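Local coordinates for nucleoside hydrolase, putative (Trypanosoma brucei, PDB 3FZ0), which belongs to the nucleoside hydrolase family of calcium-binding proteins and carries a calcium ion at the C-terminal ends of strands in its central, mostly parallel beta sheet, at residues V5-I10 with V128-A133; I53-D58 with A94-S99; P73-R78 with D186-V191; G84-D89 with K248-L253; E113-L118 with D149-L154. The protein carries 2 engineered substitutions. All coordinates share one frame; numbering follows the deposited sequence. Where two conformers were deposited one is given.

Contact 1: residues V5-I10 with V128-A133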
# COMPACT_ATOMS: atom_id res chain seq x y z
N VAL B 5 -17.24 -43.77 4.29
CA VAL B 5 -16.36 -42.72 3.65
C VAL B 5 -15.04 -42.58 4.37
O VAL B 5 -14.98 -42.12 5.52
CB VAL B 5 -17.00 -41.33 3.64
CG1 VAL B 5 -16.00 -40.28 3.15
CG2 VAL B 5 -18.29 -41.31 2.79
N HIS B 6 -13.97 -42.93 3.68
CA HIS B 6 -12.61 -42.88 4.21
C HIS B 6 -11.98 -41.57 3.78
O HIS B 6 -12.05 -41.22 2.63
CB HIS B 6 -11.79 -44.01 3.59
CG HIS B 6 -12.15 -45.38 4.08
ND1 HIS B 6 -13.28 -45.63 4.82
CD2 HIS B 6 -11.54 -46.57 3.91
CE1 HIS B 6 -13.35 -46.92 5.10
NE2 HIS B 6 -12.30 -47.51 4.56
N ARG B 7 -11.34 -40.87 4.69
CA ARG B 7 -10.65 -39.65 4.35
C ARG B 7 -9.14 -39.92 4.27
O ARG B 7 -8.57 -40.60 5.11
CB ARG B 7 -10.95 -38.57 5.40
CG ARG B 7 -12.33 -37.94 5.26
CD ARG B 7 -12.77 -37.20 6.51
NE ARG B 7 -14.23 -37.12 6.61
CZ ARG B 7 -14.94 -36.09 6.18
NH1 ARG B 7 -14.32 -35.05 5.64
NH2 ARG B 7 -16.25 -36.08 6.30
N LYS B 8 -8.50 -39.37 3.25
CA LYS B 8 -7.05 -39.39 3.15
C LYS B 8 -6.60 -37.96 3.26
O LYS B 8 -6.99 -37.14 2.45
CB LYS B 8 -6.59 -39.97 1.80
CG LYS B 8 -7.20 -41.32 1.42
CD LYS B 8 -6.88 -42.36 2.47
CE LYS B 8 -7.27 -43.77 2.02
NZ LYS B 8 -7.35 -44.66 3.24
N LEU B 9 -5.81 -37.64 4.27
CA LEU B 9 -5.39 -36.24 4.46
C LEU B 9 -3.93 -35.97 4.17
O LEU B 9 -3.07 -36.77 4.47
CB LEU B 9 -5.66 -35.76 5.87
CG LEU B 9 -6.98 -35.96 6.58
CD1 LEU B 9 -6.99 -34.96 7.76
CD2 LEU B 9 -8.17 -35.73 5.66
N ILE B 10 -3.68 -34.82 3.58
CA ILE B 10 -2.36 -34.21 3.52
C ILE B 10 -2.42 -33.14 4.60
O ILE B 10 -3.38 -32.36 4.67
CB ILE B 10 -2.13 -33.54 2.14
CG1 ILE B 10 -2.37 -34.55 1.01
CG2 ILE B 10 -0.74 -32.91 2.07
CD1 ILE B 10 -2.55 -33.89 -0.35
N VAL B 128 -12.10 -39.91 -0.22
CA VAL B 128 -12.03 -38.49 -0.47
C VAL B 128 -10.71 -37.96 0.11
O VAL B 128 -10.30 -38.33 1.23
CB VAL B 128 -13.29 -37.75 0.07
CG1 VAL B 128 -13.25 -37.59 1.59
CG2 VAL B 128 -13.42 -36.40 -0.57
N TYR B 129 -10.04 -37.13 -0.68
CA TYR B 129 -8.78 -36.55 -0.26
C TYR B 129 -9.03 -35.13 0.21
O TYR B 129 -9.80 -34.40 -0.41
CB TYR B 129 -7.80 -36.53 -1.42
CG TYR B 129 -7.36 -37.91 -1.86
CD1 TYR B 129 -8.21 -38.74 -2.60
CD2 TYR B 129 -6.09 -38.38 -1.56
CE1 TYR B 129 -7.79 -40.02 -3.02
CE2 TYR B 129 -5.66 -39.66 -1.99
CZ TYR B 129 -6.51 -40.48 -2.69
OH TYR B 129 -6.08 -41.74 -3.10
N GLN B 130 -8.37 -34.75 1.31
CA GLN B 130 -8.49 -33.41 1.87
C GLN B 130 -7.11 -32.87 2.25
O GLN B 130 -6.22 -33.63 2.65
CB GLN B 130 -9.38 -33.43 3.12
CG GLN B 130 -10.81 -33.79 2.85
CD GLN B 130 -11.66 -33.78 4.10
OE1 GLN B 130 -11.63 -34.71 4.90
NE2 GLN B 130 -12.47 -32.74 4.26
N LEU B 131 -6.95 -31.56 2.09
CA LEU B 131 -5.72 -30.90 2.46
C LEU B 131 -6.11 -30.03 3.62
O LEU B 131 -7.04 -29.24 3.49
CB LEU B 131 -5.18 -30.05 1.32
CG LEU B 131 -3.73 -29.51 1.32
CD1 LEU B 131 -3.49 -28.76 0.05
CD2 LEU B 131 -3.44 -28.59 2.47
N VAL B 132 -5.44 -30.20 4.75
CA VAL B 132 -5.64 -29.32 5.88
C VAL B 132 -4.34 -28.57 6.13
O VAL B 132 -3.30 -29.20 6.30
CB VAL B 132 -5.98 -30.13 7.12
CG1 VAL B 132 -6.33 -29.17 8.31
CG2 VAL B 132 -7.12 -31.08 6.78
N ALA B 133 -4.38 -27.25 6.14
CA ALA B 133 -3.17 -26.43 6.22
C ALA B 133 -3.13 -25.78 7.57
O ALA B 133 -4.05 -25.01 7.93
CB ALA B 133 -3.21 -25.31 5.13

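Contact 2: residues I53-D58 with A94-S99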
# COMPACT_ATOMS: atom_id res chain seq x y z
N ILE B 53 8.08 -33.41 13.80
CA ILE B 53 7.26 -34.43 13.16
C ILE B 53 7.84 -35.83 13.40
O ILE B 53 7.11 -36.76 13.76
CB ILE B 53 7.04 -34.18 11.62
CG1 ILE B 53 6.21 -32.91 11.35
CG2 ILE B 53 6.33 -35.37 10.96
CD1 ILE B 53 4.98 -32.74 12.25
N GLY B 54 9.16 -35.97 13.27
CA GLY B 54 9.83 -37.23 13.51
C GLY B 54 9.62 -37.74 14.90
O GLY B 54 9.39 -38.94 15.08
N LYS B 55 9.71 -36.85 15.90
CA LYS B 55 9.45 -37.24 17.31
C LYS B 55 8.00 -37.62 17.51
O LYS B 55 7.71 -38.59 18.21
CB LYS B 55 9.87 -36.15 18.30
CG LYS B 55 11.38 -35.85 18.30
CD LYS B 55 11.71 -34.54 18.98
CE LYS B 55 13.20 -34.37 19.07
NZ LYS B 55 13.59 -33.27 19.96
N LEU B 56 7.07 -36.87 16.88
CA LEU B 56 5.65 -37.23 16.96
C LEU B 56 5.33 -38.59 16.31
O LEU B 56 4.59 -39.39 16.87
CB LEU B 56 4.79 -36.12 16.36
CG LEU B 56 3.27 -36.37 16.25
CD1 LEU B 56 2.63 -36.55 17.63
CD2 LEU B 56 2.64 -35.17 15.51
N LEU B 57 5.91 -38.88 15.14
CA LEU B 57 5.66 -40.18 14.50
C LEU B 57 6.35 -41.37 15.20
O LEU B 57 5.83 -42.50 15.14
CB LEU B 57 6.01 -40.14 13.01
CG LEU B 57 5.28 -39.07 12.18
CD1 LEU B 57 5.77 -39.06 10.74
CD2 LEU B 57 3.75 -39.16 12.26
N ASP B 58 7.50 -41.14 15.85
CA ASP B 58 8.09 -42.15 16.75
C ASP B 58 7.07 -42.63 17.78
O ASP B 58 6.88 -43.83 17.95
CB ASP B 58 9.30 -41.58 17.50
CG ASP B 58 10.54 -41.48 16.63
OD1 ASP B 58 10.61 -42.16 15.57
OD2 ASP B 58 11.46 -40.74 17.03
N ALA B 94 11.53 -30.49 25.51
CA ALA B 94 11.15 -31.56 26.44
C ALA B 94 12.12 -32.70 26.57
O ALA B 94 11.93 -33.55 27.42
CB ALA B 94 9.77 -32.11 26.07
N GLY B 95 13.16 -32.71 25.72
CA GLY B 95 14.15 -33.76 25.70
C GLY B 95 13.63 -35.07 25.13
O GLY B 95 14.10 -36.12 25.51
N PHE B 96 12.66 -34.99 24.22
CA PHE B 96 12.28 -36.18 23.43
C PHE B 96 13.51 -36.79 22.73
O PHE B 96 14.39 -36.06 22.24
CB PHE B 96 11.24 -35.84 22.38
CG PHE B 96 9.96 -35.31 22.93
CD1 PHE B 96 9.44 -34.09 22.48
CD2 PHE B 96 9.25 -36.02 23.90
CE1 PHE B 96 8.25 -33.59 22.99
CE2 PHE B 96 8.06 -35.54 24.41
CZ PHE B 96 7.54 -34.31 23.96
N PRO B 97 13.57 -38.13 22.65
CA PRO B 97 14.70 -38.70 21.89
C PRO B 97 14.61 -38.31 20.43
O PRO B 97 13.51 -38.37 19.87
CB PRO B 97 14.52 -40.21 22.04
CG PRO B 97 13.61 -40.38 23.24
CD PRO B 97 12.68 -39.18 23.19
N PRO B 98 15.74 -37.90 19.83
CA PRO B 98 15.79 -37.54 18.42
C PRO B 98 15.33 -38.72 17.58
O PRO B 98 15.56 -39.85 17.96
CB PRO B 98 17.28 -37.26 18.18
CG PRO B 98 17.79 -36.84 19.52
CD PRO B 98 17.07 -37.76 20.46
N SER B 99 14.69 -38.43 16.46
CA SER B 99 14.08 -39.43 15.61
C SER B 99 15.01 -39.87 14.47
O SER B 99 15.65 -39.03 13.81
CB SER B 99 12.80 -38.84 15.00
OG SER B 99 12.16 -39.75 14.13
O HOH W 1 12.68 -32.88 22.61
O HOH W 2 11.61 -39.78 19.43

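Contact 3: residues P73-R78 with D186-V191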
# COMPACT_ATOMS: atom_id res chain seq x y z
N PRO B 73 8.62 -17.04 3.19
CA PRO B 73 7.43 -16.70 2.43
C PRO B 73 7.62 -16.85 0.92
O PRO B 73 8.77 -16.83 0.41
CB PRO B 73 7.20 -15.21 2.76
CG PRO B 73 8.02 -14.91 3.94
CD PRO B 73 9.12 -15.94 4.02
N LEU B 74 6.51 -17.00 0.22
CA LEU B 74 6.50 -16.99 -1.22
C LEU B 74 7.29 -15.81 -1.78
O LEU B 74 8.04 -15.97 -2.74
CB LEU B 74 5.04 -16.92 -1.73
CG LEU B 74 4.72 -17.15 -3.21
CD1 LEU B 74 5.25 -18.49 -3.63
CD2 LEU B 74 3.22 -17.07 -3.42
N VAL B 75 7.12 -14.63 -1.16
CA VAL B 75 7.74 -13.38 -1.65
C VAL B 75 8.34 -12.55 -0.51
O VAL B 75 7.60 -12.05 0.34
CB VAL B 75 6.70 -12.47 -2.33
CG1 VAL B 75 7.41 -11.35 -3.05
CG2 VAL B 75 5.83 -13.25 -3.28
N GLY B 76 9.67 -12.40 -0.51
CA GLY B 76 10.38 -11.54 0.45
C GLY B 76 10.66 -12.18 1.81
O GLY B 76 10.22 -13.31 2.09
N GLU B 77 11.41 -11.46 2.65
CA GLU B 77 11.71 -11.90 4.02
C GLU B 77 10.46 -11.95 4.88
O GLU B 77 9.52 -11.19 4.65
CB GLU B 77 12.74 -10.97 4.66
CG GLU B 77 14.17 -11.55 4.76
CD GLU B 77 15.20 -10.50 5.24
OE1 GLU B 77 14.94 -9.85 6.28
OE2 GLU B 77 16.26 -10.32 4.57
N ARG B 78 10.43 -12.83 5.88
CA ARG B 78 9.30 -12.92 6.83
C ARG B 78 9.13 -11.59 7.53
O ARG B 78 10.11 -10.93 7.83
CB ARG B 78 9.49 -14.06 7.86
CG ARG B 78 10.77 -13.97 8.71
CD ARG B 78 10.88 -15.06 9.72
NE ARG B 78 9.68 -15.13 10.55
CZ ARG B 78 9.23 -16.24 11.15
NH1 ARG B 78 9.84 -17.39 11.01
NH2 ARG B 78 8.11 -16.19 11.85
N ASP B 186 2.36 -15.15 5.47
CA ASP B 186 2.42 -15.22 4.03
C ASP B 186 1.11 -14.80 3.43
O ASP B 186 0.28 -15.66 3.10
CB ASP B 186 2.84 -16.62 3.55
CG ASP B 186 3.33 -16.61 2.15
OD1 ASP B 186 2.93 -15.67 1.46
OD2 ASP B 186 4.11 -17.50 1.73
N PRO B 187 0.91 -13.48 3.29
CA PRO B 187 -0.33 -12.95 2.73
C PRO B 187 -0.46 -13.34 1.25
O PRO B 187 -1.54 -13.76 0.84
CB PRO B 187 -0.18 -11.44 2.94
CG PRO B 187 0.85 -11.30 4.00
CD PRO B 187 1.82 -12.39 3.69
N GLU B 188 0.62 -13.22 0.49
CA GLU B 188 0.60 -13.58 -0.95
C GLU B 188 0.11 -15.03 -1.13
O GLU B 188 -0.73 -15.30 -1.99
CB GLU B 188 1.99 -13.40 -1.58
CG GLU B 188 2.39 -11.98 -1.89
CD GLU B 188 2.90 -11.20 -0.67
OE1 GLU B 188 2.95 -11.71 0.46
OE2 GLU B 188 3.30 -10.05 -0.86
N ALA B 189 0.61 -15.95 -0.31
CA ALA B 189 0.16 -17.33 -0.39
C ALA B 189 -1.35 -17.46 -0.16
O ALA B 189 -2.00 -18.25 -0.83
CB ALA B 189 0.93 -18.25 0.57
N GLY B 190 -1.88 -16.69 0.78
CA GLY B 190 -3.31 -16.69 1.09
C GLY B 190 -4.16 -16.19 -0.06
O GLY B 190 -5.25 -16.72 -0.31
N VAL B 191 -3.68 -15.17 -0.76
CA VAL B 191 -4.35 -14.69 -1.96
C VAL B 191 -4.42 -15.80 -3.02
O VAL B 191 -5.47 -15.98 -3.64
CB VAL B 191 -3.68 -13.44 -2.52
CG1 VAL B 191 -4.18 -13.15 -3.93
CG2 VAL B 191 -3.94 -12.27 -1.62
O HOH W 3 4.73 -13.82 0.57

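Contact 4: residues G84-D89 with K248-L253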
# COMPACT_ATOMS: atom_id res chain seq x y z
N GLY B 84 7.43 -18.49 20.21
CA GLY B 84 8.09 -19.07 21.38
C GLY B 84 7.19 -19.51 22.55
O GLY B 84 7.70 -19.84 23.63
N GLY B 85 5.87 -19.53 22.35
CA GLY B 85 4.93 -19.95 23.39
C GLY B 85 5.08 -21.42 23.79
O GLY B 85 4.97 -21.78 24.97
N PHE B 86 5.36 -22.27 22.82
CA PHE B 86 5.58 -23.67 23.11
C PHE B 86 7.01 -23.98 23.49
O PHE B 86 7.32 -25.13 23.74
CB PHE B 86 5.13 -24.52 21.91
CG PHE B 86 3.65 -24.75 21.88
CD1 PHE B 86 2.83 -24.00 21.02
CD2 PHE B 86 3.06 -25.69 22.76
CE1 PHE B 86 1.42 -24.19 21.00
CE2 PHE B 86 1.68 -25.89 22.77
CZ PHE B 86 0.85 -25.14 21.88
N GLY B 87 7.87 -22.97 23.53
CA GLY B 87 9.31 -23.16 23.82
C GLY B 87 10.27 -22.88 22.65
O GLY B 87 9.84 -22.62 21.52
N SER B 88 11.57 -22.95 22.90
CA SER B 88 12.54 -22.61 21.86
C SER B 88 12.46 -23.48 20.59
O SER B 88 12.83 -23.00 19.51
CB SER B 88 13.96 -22.53 22.41
OG SER B 88 14.47 -23.80 22.75
N ASP B 89 11.98 -24.72 20.71
CA ASP B 89 11.84 -25.62 19.57
C ASP B 89 10.39 -25.77 19.12
O ASP B 89 10.07 -26.63 18.31
CB ASP B 89 12.49 -27.00 19.85
CG ASP B 89 11.74 -27.84 20.94
OD1 ASP B 89 10.72 -27.39 21.54
OD2 ASP B 89 12.21 -28.98 21.22
N LYS B 248 4.45 -33.14 28.29
CA LYS B 248 5.77 -32.61 27.99
C LYS B 248 5.73 -31.55 26.88
O LYS B 248 6.44 -30.55 26.93
CB LYS B 248 6.73 -33.74 27.61
CG LYS B 248 7.29 -34.56 28.77
CD LYS B 248 8.10 -35.70 28.19
CE LYS B 248 8.54 -36.68 29.21
NZ LYS B 248 9.31 -37.74 28.52
N LEU B 249 4.88 -31.79 25.88
CA LEU B 249 4.71 -30.88 24.75
C LEU B 249 4.19 -29.50 25.14
O LEU B 249 4.61 -28.51 24.57
CB LEU B 249 3.74 -31.50 23.77
CG LEU B 249 3.47 -30.78 22.48
CD1 LEU B 249 4.69 -30.79 21.54
CD2 LEU B 249 2.27 -31.45 21.87
N PHE B 250 3.31 -29.46 26.14
CA PHE B 250 2.61 -28.24 26.55
C PHE B 250 3.23 -27.57 27.78
O PHE B 250 2.73 -26.55 28.25
CB PHE B 250 1.11 -28.54 26.81
CG PHE B 250 0.22 -28.35 25.62
CD1 PHE B 250 0.47 -29.02 24.43
CD2 PHE B 250 -0.87 -27.47 25.69
CE1 PHE B 250 -0.34 -28.84 23.32
CE2 PHE B 250 -1.69 -27.26 24.58
CZ PHE B 250 -1.43 -27.96 23.38
N GLN B 251 4.31 -28.14 28.31
CA GLN B 251 4.85 -27.67 29.60
C GLN B 251 5.28 -26.19 29.60
O GLN B 251 5.06 -25.48 30.59
CB GLN B 251 5.96 -28.59 30.16
CG GLN B 251 7.29 -28.61 29.37
CD GLN B 251 8.29 -29.64 29.91
OE1 GLN B 251 8.65 -30.59 29.22
NE2 GLN B 251 8.72 -29.44 31.14
N ARG B 252 5.86 -25.73 28.49
CA ARG B 252 6.29 -24.33 28.39
C ARG B 252 5.08 -23.43 28.23
O ARG B 252 4.89 -22.51 29.02
CB ARG B 252 7.30 -24.13 27.24
CG ARG B 252 8.45 -25.14 27.22
CD ARG B 252 9.26 -25.10 28.53
NE ARG B 252 10.06 -26.31 28.66
CZ ARG B 252 11.07 -26.47 29.51
NH1 ARG B 252 11.43 -25.48 30.32
NH2 ARG B 252 11.73 -27.62 29.55
N LEU B 253 4.24 -23.72 27.23
CA LEU B 253 2.98 -23.02 27.04
C LEU B 253 2.25 -22.89 28.37
O LEU B 253 1.82 -21.80 28.75
CB LEU B 253 2.07 -23.74 26.04
CG LEU B 253 0.80 -22.94 25.73
CD1 LEU B 253 1.18 -21.66 25.01
CD2 LEU B 253 -0.22 -23.70 24.89
O HOH W 4 5.56 -26.20 25.85

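Contact 5: residues E113-L118 with D149-L154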
# COMPACT_ATOMS: atom_id res chain seq x y z
N GLU B 113 5.57 -32.79 -3.61
CA GLU B 113 4.92 -33.93 -2.98
C GLU B 113 3.39 -33.80 -2.97
O GLU B 113 2.69 -34.78 -3.24
CB GLU B 113 5.45 -34.14 -1.57
CG GLU B 113 4.71 -35.23 -0.78
CD GLU B 113 4.89 -36.66 -1.34
OE1 GLU B 113 5.73 -36.93 -2.25
OE2 GLU B 113 4.17 -37.55 -0.84
N ILE B 114 2.87 -32.61 -2.66
CA ILE B 114 1.44 -32.36 -2.83
C ILE B 114 1.00 -32.76 -4.26
O ILE B 114 -0.02 -33.46 -4.41
CB ILE B 114 1.04 -30.91 -2.49
CG1 ILE B 114 1.24 -30.64 -1.00
CG2 ILE B 114 -0.40 -30.65 -2.91
CD1 ILE B 114 1.24 -29.14 -0.60
N LEU B 115 1.77 -32.36 -5.27
CA LEU B 115 1.41 -32.61 -6.68
C LEU B 115 1.47 -34.09 -7.00
O LEU B 115 0.66 -34.60 -7.78
CB LEU B 115 2.29 -31.79 -7.65
CG LEU B 115 2.24 -30.27 -7.44
CD1 LEU B 115 3.06 -29.56 -8.53
CD2 LEU B 115 0.80 -29.72 -7.39
N LYS B 116 2.43 -34.78 -6.38
CA LYS B 116 2.60 -36.21 -6.61
C LYS B 116 1.43 -36.99 -6.00
O LYS B 116 0.82 -37.84 -6.67
CB LYS B 116 3.96 -36.67 -6.08
CG LYS B 116 4.15 -38.17 -6.10
CD LYS B 116 5.52 -38.54 -5.53
CE LYS B 116 5.45 -39.71 -4.56
NZ LYS B 116 5.26 -40.93 -5.36
N ILE B 117 1.08 -36.68 -4.76
CA ILE B 117 -0.10 -37.25 -4.13
C ILE B 117 -1.38 -36.99 -4.92
O ILE B 117 -2.15 -37.91 -5.15
CB ILE B 117 -0.21 -36.77 -2.67
CG1 ILE B 117 0.82 -37.52 -1.82
CG2 ILE B 117 -1.66 -36.93 -2.07
CD1 ILE B 117 1.31 -36.64 -0.71
N LEU B 118 -1.58 -35.75 -5.35
CA LEU B 118 -2.76 -35.41 -6.13
C LEU B 118 -2.79 -36.19 -7.43
O LEU B 118 -3.84 -36.63 -7.88
CB LEU B 118 -2.86 -33.91 -6.41
CG LEU B 118 -3.09 -33.01 -5.20
CD1 LEU B 118 -3.10 -31.55 -5.62
CD2 LEU B 118 -4.37 -33.40 -4.45
N ASP B 149 -4.70 -27.42 -11.93
CA ASP B 149 -5.72 -28.42 -12.29
C ASP B 149 -5.87 -29.60 -11.33
O ASP B 149 -6.98 -30.07 -11.09
CB ASP B 149 -5.48 -28.98 -13.70
CG ASP B 149 -5.89 -28.01 -14.81
OD1 ASP B 149 -6.55 -26.99 -14.53
OD2 ASP B 149 -5.56 -28.28 -15.98
N LEU B 150 -4.74 -30.10 -10.81
CA LEU B 150 -4.76 -31.27 -9.94
C LEU B 150 -5.54 -31.05 -8.66
O LEU B 150 -5.98 -32.01 -8.04
CB LEU B 150 -3.33 -31.73 -9.62
CG LEU B 150 -2.60 -32.42 -10.77
CD1 LEU B 150 -1.12 -32.50 -10.46
CD2 LEU B 150 -3.22 -33.81 -11.07
N PHE B 151 -5.72 -29.80 -8.27
CA PHE B 151 -6.38 -29.48 -6.99
C PHE B 151 -7.88 -29.75 -6.97
O PHE B 151 -8.49 -29.77 -5.91
CB PHE B 151 -6.04 -28.08 -6.53
CG PHE B 151 -4.67 -28.00 -5.94
CD1 PHE B 151 -3.53 -27.91 -6.76
CD2 PHE B 151 -4.49 -28.06 -4.55
CE1 PHE B 151 -2.25 -27.86 -6.18
CE2 PHE B 151 -3.23 -28.02 -4.00
CZ PHE B 151 -2.12 -27.91 -4.81
N SER B 152 -8.45 -30.00 -8.14
CA SER B 152 -9.85 -30.35 -8.23
C SER B 152 -10.06 -31.80 -7.76
O SER B 152 -11.20 -32.21 -7.57
CB SER B 152 -10.35 -30.17 -9.67
OG SER B 152 -9.84 -31.21 -10.46
N LYS B 153 -8.98 -32.55 -7.60
CA LYS B 153 -9.07 -33.92 -7.10
C LYS B 153 -9.40 -33.98 -5.61
O LYS B 153 -9.75 -35.03 -5.10
CB LYS B 153 -7.79 -34.73 -7.39
CG LYS B 153 -7.55 -35.06 -8.88
CD LYS B 153 -7.02 -36.46 -8.89
CE LYS B 153 -6.24 -36.80 -10.11
NZ LYS B 153 -5.40 -38.02 -9.77
N LEU B 154 -9.27 -32.85 -4.92
CA LEU B 154 -9.58 -32.74 -3.48
C LEU B 154 -11.06 -32.46 -3.27
O LEU B 154 -11.68 -31.65 -3.99
CB LEU B 154 -8.77 -31.63 -2.83
CG LEU B 154 -7.25 -31.79 -2.79
CD1 LEU B 154 -6.59 -30.51 -2.42
CD2 LEU B 154 -6.81 -32.87 -1.84

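Contact 1: residues V5-I10 with V128-A133
Gln-130 NE2 is the most firmly held polar atom here, gripped by two backbone carbonyls, Pro-160 O and Ala-290 O, so that both of its protons are spoken for. The same buried amide takes a third bond at its oxygen: Arg-7 NH1 lies 2.8 Å from Gln-130 OE1. The oxygen sits almost in the guanidinium plane, yet the nitrogen meets it from above the carbonyl plane, 39° out, with the two flat groups turned 45° against each other. Extended from CG to NE, the arginine crosses the glutamine obliquely, and its CD passes within 3.2 Å of Gln-130 OE1. Bonded at both ends, the amide has its rotation fixed.

Beneath these side chains run neighbouring parallel strands inside the mixed sheet of this alpha/beta fold. Each leads directly to the calcium site, strand 6-13 to Asp-14 and strand 127-133 to Leu-134. Five nearly straight backbone bonds knit them, from Val-128 N to His-6 O at 3.1 Å through to Val-132 N to Ile-10 O at 3.0 Å.

On the face bearing Arg-7 and Gln-130, Leu-9 lies alongside the glutamine with CD2 3.6 Å from Gln-130 CB, while helix 282-291 covers Leu-9 and Val-132. The other face carries Lys-8 and Tyr-129. Lys-8 CB lies off-centre over the phenol ring in a CH-pi contact, 4.2 Å from the Tyr-129 ring centroid. A bend at chi2 (-59°) turns the ammonium away to a salt bridge with Glu-33, and Tyr-129 OH bonds to Glu-122 N.

Contact 2: residues I53-D58 with A94-S99
Lys-55 and Phe-96 cross obliquely, the lysine reaching outward from helix 46-60 as a straight rod along the loop 94-99. Its methylenes do the touching: Lys-55 CD rests 3.7 Å from Phe-96 CB, and Lys-55 CG lies at the same distance from Pro-97 O. The ammonium goes on past the benzyl group to a water, 2.8 Å from Lys-55 NZ, which also takes a weak bond from Phe-96 N. The phenyl ring itself turns to another partner and stacks with Phe-245 of helix 241-249.

One turn further along the same face of the helix, Asp-58 and Ser-99 point at each other. Ser-99 OG is anti to its own backbone N (chi1 179°), which turns the hydroxyl toward Gly-54 O, while Ser-99 CB lies where a side chain of Gly-54 would be. The hydroxyl is 3.0 Å from Gly-54 O and 3.2 Å from Asp-58 OD1, both bonds weak. A second water joins Asp-58 OD2 to Pro-97 O, while Asp-58 OD1 forms a salt bridge with Arg-101. Since Ser-99 OG also bonds to Arg-101 N, the contact is that of a capping serine leading into helix 101-104, lodged against the flank of a longer helix.

Contact 3: residues P73-R78 with D186-V191
A helix N-cap lies at the centre of this contact: Asp-186, where helix 181-185 has ended and helix 187-195 begins, accepts from Ala-189 N and at the same time holds the loop 73-78. Its CG is anti to the backbone N (chi1 -162°), which sends the carboxylate back over the first turn, with Asp-186 OD1 2.9 Å from Ala-189 N. The other oxygen faces the loop, and Leu-74 N gives Asp-186 OD2 a nearly straight bond, 2.9 Å long with an angle of 174° at the hydrogen. Both nitrogens come from above the carboxylate plane. Asp-186 OD2 has a further hydrogen bond with Thr-138 OG1, so the buried charge is well supplied with polar partners; these, together with the start of the helix, probably favour the ionised form.

Leu-74 CB points toward helix 187-195. Leu-74 also packs on Ala-141 and Leu-142 of helix 138-146, and Glu-188, whose chain bends at chi2 (80°), pairs with Arg-314 through OE2.

Here the fold also meets its assembly. Pro-73 O accepts from Arg-145 of the second subunit, and Val-75 of that subunit packs on Glu-188. Within the chain, Val-75 and Glu-188 cross at about a right angle, Val-75 CG2 touching Glu-188 CG at 3.9 Å. A water accepts from Val-75 N at 3.1 Å and lies 2.7 Å from Asp-186 OD1 and 2.8 Å from Glu-188 OE1.

Contact 4: residues G84-D89 with K248-L253
Two phenyl rings set the geometry in a T-shaped (edge-to-face) stack, with planes at 75° and centroids of Phe-86 and Phe-250 5.0 Å apart. Phe-86 supplies the edge: its CE2 stands over the centre of the Phe-250 face, 3.6 Å from Phe-250 CE1. Leu-249 CD2 lies in plane at the rim of the Phe-250 ring. The Phe-86 ring has Leu-253 CG over one face, offset toward the rim, and Leu-249 O at its edge, 3.7 Å from Phe-86 CD2. Leu-253 reaches it with CG anti to the backbone N (chi1 -174°), bringing Leu-253 CD2 within 3.5 Å of Phe-86 CZ.

Phe-86 projects from a type I beta turn, Gly-84 to Gly-87, closed by Gly-87 N to Gly-84 O. Gly-85 and Gly-87 let the turn come close to helix 251-257, and Arg-252 CB lies 3.6 Å from Phe-86 O. One water ties turn and helices: it donates to Phe-86 O and Leu-249 O and accepts from Arg-252 N at 2.7 Å.

The water-bridged carbonyl of Leu-249 lies where helices 241-249 and 251-257 meet. Helix 17-27 packs on Phe-86, Leu-249 and Phe-250, while Cys-279 of strand 278-279 touches Phe-250 and Leu-253.

Contact 5: residues E113-L118 with D149-L154
An alpha-helical turn, 113-118, faces a 3-10 segment, 149-153, with the two backbones nearest at Leu-118 and Leu-150, whose CA atoms are 6.0 Å apart. Leu-118 carries most of the contact and divides its branches between two partners. Its CD1 stands almost exactly above the centre of the Phe-151 ring, 3.6 Å from the centroid and 2° off the normal, a CH-pi contact that touches all six ring carbons about equally. The other methyl, Leu-118 CD2, crosses Leu-154 at about a right angle and meets Leu-154 CD2 at 3.6 Å. At the root of the side chain, Leu-118 CB lies 3.9 Å from Leu-150 CB.

The preceding turn of the helix deals with the far end of the same ring. Ile-114 CG2 comes in at a right angle to touch Phe-151 CZ at 3.8 Å, and Leu-115 CD2 approaches Phe-151 CE1 at the same distance. Leu-150 lays its CD1 3.8 Å from Leu-115 O.

The single polar link is at the helix end. Lys-153 NZ lies 2.8 Å from Leu-118 O, in the carbonyl plane, and also donates to Glu-119 O and Ala-121 O. Three carbonyls thus hold one ammonium, whose charge probably interacts favourably with the negative end of the helix dipole. Phe-151 and Leu-154 press on Leu-131 of strand 127-133, and Phe-151 also meets helix 138-146. Following helix 138-146 and preceding strand 162-165, the 3-10 turn lies on the return path of a beta-alpha-beta crossover from strand 127-133, packed against helix 110-120 on one face of the sheet.

Contact 5 packs on strand 127-133 of contact 1: Leu-154 lies on its backbone and Ile-10 touches Ile-117, so the strand pairing and the helix layer over it form one continuous piece. Both are partly buried; backbone bonds dominate contact 1, whereas contact 5 is mostly apolar, with one lysine at a helix end. Contacts 2 and 4 also touch, Ala-94 and Phe-96 lying against Lys-248, and both fasten the long loop between strand 66-68 and helix 101-104. Contact 4 is buried and aromatic; contact 2, more open, relies on water and weak polar bonds. Contact 3 holds an earlier part of that loop, a buried site held through a carboxylate, and alone among the five reaches another subunit.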